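Local structure of uncharacterized protein (Thermus thermophilus HB8, 6SCE) at residues Glu215-Gly220 / Cys224-Pro229; Arg79-Asn84 / Gly98-Pro103. The protein is a DNA nuclease of type III CRISPR defence that is activated by cyclic oligoadenylate, the second messenger of these systems. All coordinates share one frame; numbering follows the deposited sequence.

Both contacts tie a helix to a neighbouring strand within a beta-alpha-beta unit, but in different sheets and at different steps of the crossover. Contact 1 lies about 14 Å from the centre of the chain and joins the end of helix 206-220 to the strand that follows it; contact 2, at about 31 Å, packs the end of helix 90-100 against the strand that precedes it. Their centres are 35 Å apart and they share no element. Each is buried where it touches. Contact 1 mixes small apolar groups packed at close range with a lysine-to-carbonyl hydrogen bond, whereas contact 2 is purely apolar across the gap, two valines against a tryptophan.

Contact 1 (Glu215-Gly220 / Cys224-Pro229); sequences EAKRLG and CLPVVP
A216 and P226 approach to 5.6 Å between CA atoms, and G220 and C224 to 4.9 Å, where helix 206-220 ends and the chain doubles back into strand 225-229. This is the second half of a beta-alpha-beta crossover: strands 187-192 and 225-229 run parallel and side by side, with the helix packed over them. The CB of A216 points at the strand and rests on the proline ring, 3.7 Å from P226 CG; F212, one turn earlier in the helix, also touches that proline. C224 fills the corner between helix and strand. Its SG stands anti to the backbone N (chi1 -177°), which lays the sulfur against the last turn, 3.9 Å from G220 CA. G220 has no side chain, and the sulfur takes up the space beside its CA. C224 CB sits 3.4 Å from A216 O, the carbonyl that accepts the helix bond from G220 N. On the flank, K217 bends at chi2 (-34°) and then runs extended toward the turn, where its ammonium also bonds to Q222 O. K217 NZ meets C224 O at 2.9 Å, coming from above the carbonyl plane, 44° out of it.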
# COMPACT_ATOMS: atom_id res chain seq x y z
N GLU A 215 -4.36 11.96 5.21
CA GLU A 215 -4.30 13.33 4.73
C GLU A 215 -3.03 13.60 3.93
O GLU A 215 -3.06 14.28 2.89
CB GLU A 215 -4.37 14.25 5.93
CG GLU A 215 -4.55 15.69 5.63
CD GLU A 215 -4.73 16.52 6.89
OE1 GLU A 215 -4.05 16.24 7.93
OE2 GLU A 215 -5.49 17.49 6.81
N ALA A 216 -1.90 13.09 4.42
CA ALA A 216 -0.60 13.22 3.73
C ALA A 216 -0.70 12.59 2.35
O ALA A 216 -0.21 13.15 1.37
CB ALA A 216 0.50 12.53 4.53
N LYS A 217 -1.35 11.44 2.28
CA LYS A 217 -1.42 10.71 0.98
C LYS A 217 -2.34 11.41 0.00
O LYS A 217 -2.03 11.48 -1.20
CB LYS A 217 -1.85 9.25 1.19
CG LYS A 217 -0.85 8.35 1.93
CD LYS A 217 0.64 8.63 1.68
CE LYS A 217 1.51 7.60 2.40
NZ LYS A 217 2.95 7.90 2.20
N ARG A 218 -3.44 11.97 0.49
CA ARG A 218 -4.31 12.78 -0.39
C ARG A 218 -3.63 14.04 -0.93
O ARG A 218 -3.72 14.32 -2.12
CB ARG A 218 -5.60 13.17 0.32
CG ARG A 218 -6.31 14.34 -0.33
CD ARG A 218 -7.71 14.58 0.23
NE ARG A 218 -8.35 15.68 -0.50
CZ ARG A 218 -8.12 16.97 -0.30
NH1 ARG A 218 -7.29 17.37 0.66
NH2 ARG A 218 -8.77 17.89 -1.03
N LEU A 219 -3.00 14.82 -0.06
CA LEU A 219 -2.33 16.04 -0.43
C LEU A 219 -1.12 15.84 -1.33
O LEU A 219 -0.95 16.57 -2.31
CB LEU A 219 -1.85 16.81 0.82
CG LEU A 219 -3.01 17.42 1.62
CD1 LEU A 219 -2.51 18.02 2.90
CD2 LEU A 219 -3.77 18.46 0.82
N GLY A 220 -0.25 14.90 -0.96
CA GLY A 220 1.05 14.78 -1.56
C GLY A 220 1.34 13.48 -2.27
O GLY A 220 2.46 13.27 -2.74
N CYS A 224 4.42 10.92 -0.18
CA CYS A 224 4.40 12.02 0.76
C CYS A 224 4.53 11.45 2.18
O CYS A 224 3.68 10.71 2.64
CB CYS A 224 3.11 12.80 0.63
SG CYS A 224 3.04 14.27 1.71
N LEU A 225 5.61 11.79 2.86
CA LEU A 225 5.86 11.23 4.17
C LEU A 225 5.10 12.03 5.25
O LEU A 225 5.27 13.23 5.34
CB LEU A 225 7.37 11.32 4.44
CG LEU A 225 7.86 10.60 5.68
CD1 LEU A 225 7.59 9.11 5.62
CD2 LEU A 225 9.35 10.87 5.81
N PRO A 226 4.27 11.36 6.07
CA PRO A 226 3.66 12.05 7.20
C PRO A 226 4.67 12.09 8.34
O PRO A 226 4.99 11.04 8.93
CB PRO A 226 2.46 11.16 7.57
CG PRO A 226 2.44 10.04 6.55
CD PRO A 226 3.84 9.96 6.02
N VAL A 227 5.16 13.27 8.64
CA VAL A 227 6.21 13.43 9.64
C VAL A 227 5.55 13.99 10.89
O VAL A 227 4.91 15.03 10.82
CB VAL A 227 7.29 14.39 9.16
CG1 VAL A 227 8.38 14.52 10.24
CG2 VAL A 227 7.91 13.93 7.85
N VAL A 228 5.65 13.25 12.00
CA VAL A 228 4.94 13.62 13.21
C VAL A 228 5.90 13.71 14.40
O VAL A 228 6.37 12.66 14.88
CB VAL A 228 3.81 12.65 13.52
CG1 VAL A 228 3.17 12.97 14.88
CG2 VAL A 228 2.74 12.75 12.44
N PRO A 229 6.25 14.93 14.81
CA PRO A 229 7.11 15.08 16.00
C PRO A 229 6.26 14.81 17.22
O PRO A 229 5.21 15.43 17.39
CB PRO A 229 7.59 16.52 15.94
CG PRO A 229 7.34 16.95 14.52
CD PRO A 229 6.09 16.23 14.13

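Contact 2 (Arg79-Asn84 / Gly98-Pro103); sequences REVWVN and GHWRRP
V83 and V81, two residues apart on strand 81-84, press their methyl groups onto the indole of W100 near the end of helix 90-100, in an alpha/beta layer of the Rossmann-like kind, consistent with a CARF domain. V83 CG2 lies over one face of the ring system, 4.1 Å from W100 CG on the five-membered side, while V83 CG1 reaches CD1. V81 CG2 comes in obliquely at the six-membered ring, 3.7 Å from W100 CZ3. Both valines cross the indole at about a right angle. With its CG anti to the carbonyl carbon (chi1 -76°), W100 turns the ring down toward the sheet, where L7 of strand 5-10 and V107 of strand 105-111 also touch it. The opposite face is met by H99, whose CD2 stands 3.4 Å above the indole plane, offset toward its rim. H99 has two polar ties: its ring NE2 bonds to E74 O, and its backbone O accepts from R102 NE at 2.9 Å and, weakly, from NH2. The R102 guanidinium thereby ends over the imidazole, its NH2 above one face. An alanine in place of W100 would be likely to leave V81 and V83 without their partner and open a gap between strand and helix. W100 NE1 makes a weak hydrogen bond to G72 O, so the ring's polar atom has a partner although the residue is buried. Between these two segments the contact is carried by apolar side chains, with no polar bond across it, and so rests on dispersion and hydrophobic burial.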
# COMPACT_ATOMS: atom_id res chain seq x y z
N ARG A 79 13.67 10.86 -34.50
CA ARG A 79 15.07 10.42 -34.46
C ARG A 79 15.56 10.14 -33.04
O ARG A 79 16.40 9.26 -32.85
CB ARG A 79 15.95 11.51 -35.10
CG ARG A 79 17.44 11.22 -35.22
CD ARG A 79 18.15 12.36 -35.97
N GLU A 80 15.08 10.90 -32.04
CA GLU A 80 15.57 10.74 -30.68
C GLU A 80 14.40 10.76 -29.70
O GLU A 80 13.61 11.70 -29.69
CB GLU A 80 16.58 11.84 -30.31
CG GLU A 80 17.91 11.82 -31.06
CD GLU A 80 18.69 10.50 -30.99
OE1 GLU A 80 18.68 9.81 -29.94
OE2 GLU A 80 19.34 10.16 -32.00
N VAL A 81 14.24 9.69 -28.94
CA VAL A 81 13.17 9.63 -27.94
C VAL A 81 13.81 9.45 -26.58
O VAL A 81 14.86 8.80 -26.44
CB VAL A 81 12.09 8.56 -28.23
CG1 VAL A 81 11.32 8.86 -29.51
CG2 VAL A 81 12.66 7.16 -28.26
N TRP A 82 13.17 10.04 -25.57
CA TRP A 82 13.54 9.87 -24.18
C TRP A 82 12.38 9.16 -23.53
O TRP A 82 11.25 9.65 -23.59
CB TRP A 82 13.78 11.20 -23.49
CG TRP A 82 15.00 11.89 -24.02
CD1 TRP A 82 15.18 12.40 -25.27
CD2 TRP A 82 16.18 12.17 -23.29
NE1 TRP A 82 16.42 12.97 -25.36
CE2 TRP A 82 17.06 12.82 -24.17
CE3 TRP A 82 16.59 11.93 -21.98
CZ2 TRP A 82 18.32 13.24 -23.77
CZ3 TRP A 82 17.84 12.34 -21.60
CH2 TRP A 82 18.68 13.00 -22.49
N VAL A 83 12.64 8.00 -22.95
CA VAL A 83 11.57 7.16 -22.45
C VAL A 83 11.64 7.03 -20.93
O VAL A 83 12.59 6.47 -20.42
CB VAL A 83 11.64 5.76 -23.07
CG1 VAL A 83 10.43 4.94 -22.72
CG2 VAL A 83 11.75 5.86 -24.58
N ASN A 84 10.61 7.55 -20.23
CA ASN A 84 10.56 7.50 -18.77
C ASN A 84 9.71 6.32 -18.35
O ASN A 84 8.54 6.30 -18.66
CB ASN A 84 10.00 8.83 -18.24
CG ASN A 84 9.96 8.93 -16.71
OD1 ASN A 84 10.29 7.99 -16.00
ND2 ASN A 84 9.49 10.09 -16.21
N GLY A 98 12.16 -3.79 -22.50
CA GLY A 98 12.51 -4.79 -23.55
C GLY A 98 12.50 -4.18 -24.95
O GLY A 98 13.39 -4.42 -25.74
N HIS A 99 11.49 -3.38 -25.23
CA HIS A 99 11.25 -2.81 -26.54
C HIS A 99 12.17 -1.63 -26.86
O HIS A 99 12.66 -1.52 -27.99
CB HIS A 99 9.79 -2.38 -26.64
CG HIS A 99 9.41 -1.77 -27.95
ND1 HIS A 99 9.03 -2.51 -29.06
CD2 HIS A 99 9.33 -0.47 -28.33
CE1 HIS A 99 8.74 -1.69 -30.05
NE2 HIS A 99 8.92 -0.45 -29.65
N TRP A 100 12.42 -0.78 -25.87
CA TRP A 100 13.05 0.52 -26.10
C TRP A 100 14.56 0.53 -25.95
O TRP A 100 15.19 1.57 -26.14
CB TRP A 100 12.36 1.64 -25.26
CG TRP A 100 11.05 2.02 -25.85
CD1 TRP A 100 9.82 1.74 -25.37
CD2 TRP A 100 10.85 2.71 -27.07
NE1 TRP A 100 8.87 2.23 -26.20
CE2 TRP A 100 9.48 2.82 -27.26
CE3 TRP A 100 11.72 3.25 -28.02
CZ2 TRP A 100 8.93 3.45 -28.37
CZ3 TRP A 100 11.16 3.87 -29.13
CH2 TRP A 100 9.81 3.96 -29.30
N ARG A 101 15.15 -0.61 -25.67
CA ARG A 101 16.60 -0.73 -25.74
C ARG A 101 16.96 -0.85 -27.22
O ARG A 101 17.19 -1.94 -27.75
CB ARG A 101 17.11 -1.91 -24.93
CG ARG A 101 17.08 -1.61 -23.43
CD ARG A 101 17.62 -2.76 -22.57
NE ARG A 101 16.80 -3.95 -22.69
CZ ARG A 101 16.91 -5.03 -21.91
NH1 ARG A 101 17.81 -5.06 -20.94
NH2 ARG A 101 16.12 -6.07 -22.11
N ARG A 102 16.96 0.29 -27.89
CA ARG A 102 17.21 0.34 -29.32
C ARG A 102 17.89 1.66 -29.68
O ARG A 102 17.87 2.61 -28.89
CB ARG A 102 15.90 0.22 -30.08
CG ARG A 102 14.89 1.32 -29.75
CD ARG A 102 13.66 1.24 -30.63
NE ARG A 102 13.06 -0.08 -30.49
CZ ARG A 102 12.17 -0.61 -31.32
NH1 ARG A 102 11.71 0.05 -32.37
NH2 ARG A 102 11.73 -1.85 -31.07
N PRO A 103 18.49 1.73 -30.89
CA PRO A 103 19.07 3.00 -31.31
C PRO A 103 18.02 4.07 -31.43
O PRO A 103 16.85 3.80 -31.78
CB PRO A 103 19.70 2.67 -32.69
CG PRO A 103 19.93 1.20 -32.66
CD PRO A 103 18.78 0.64 -31.85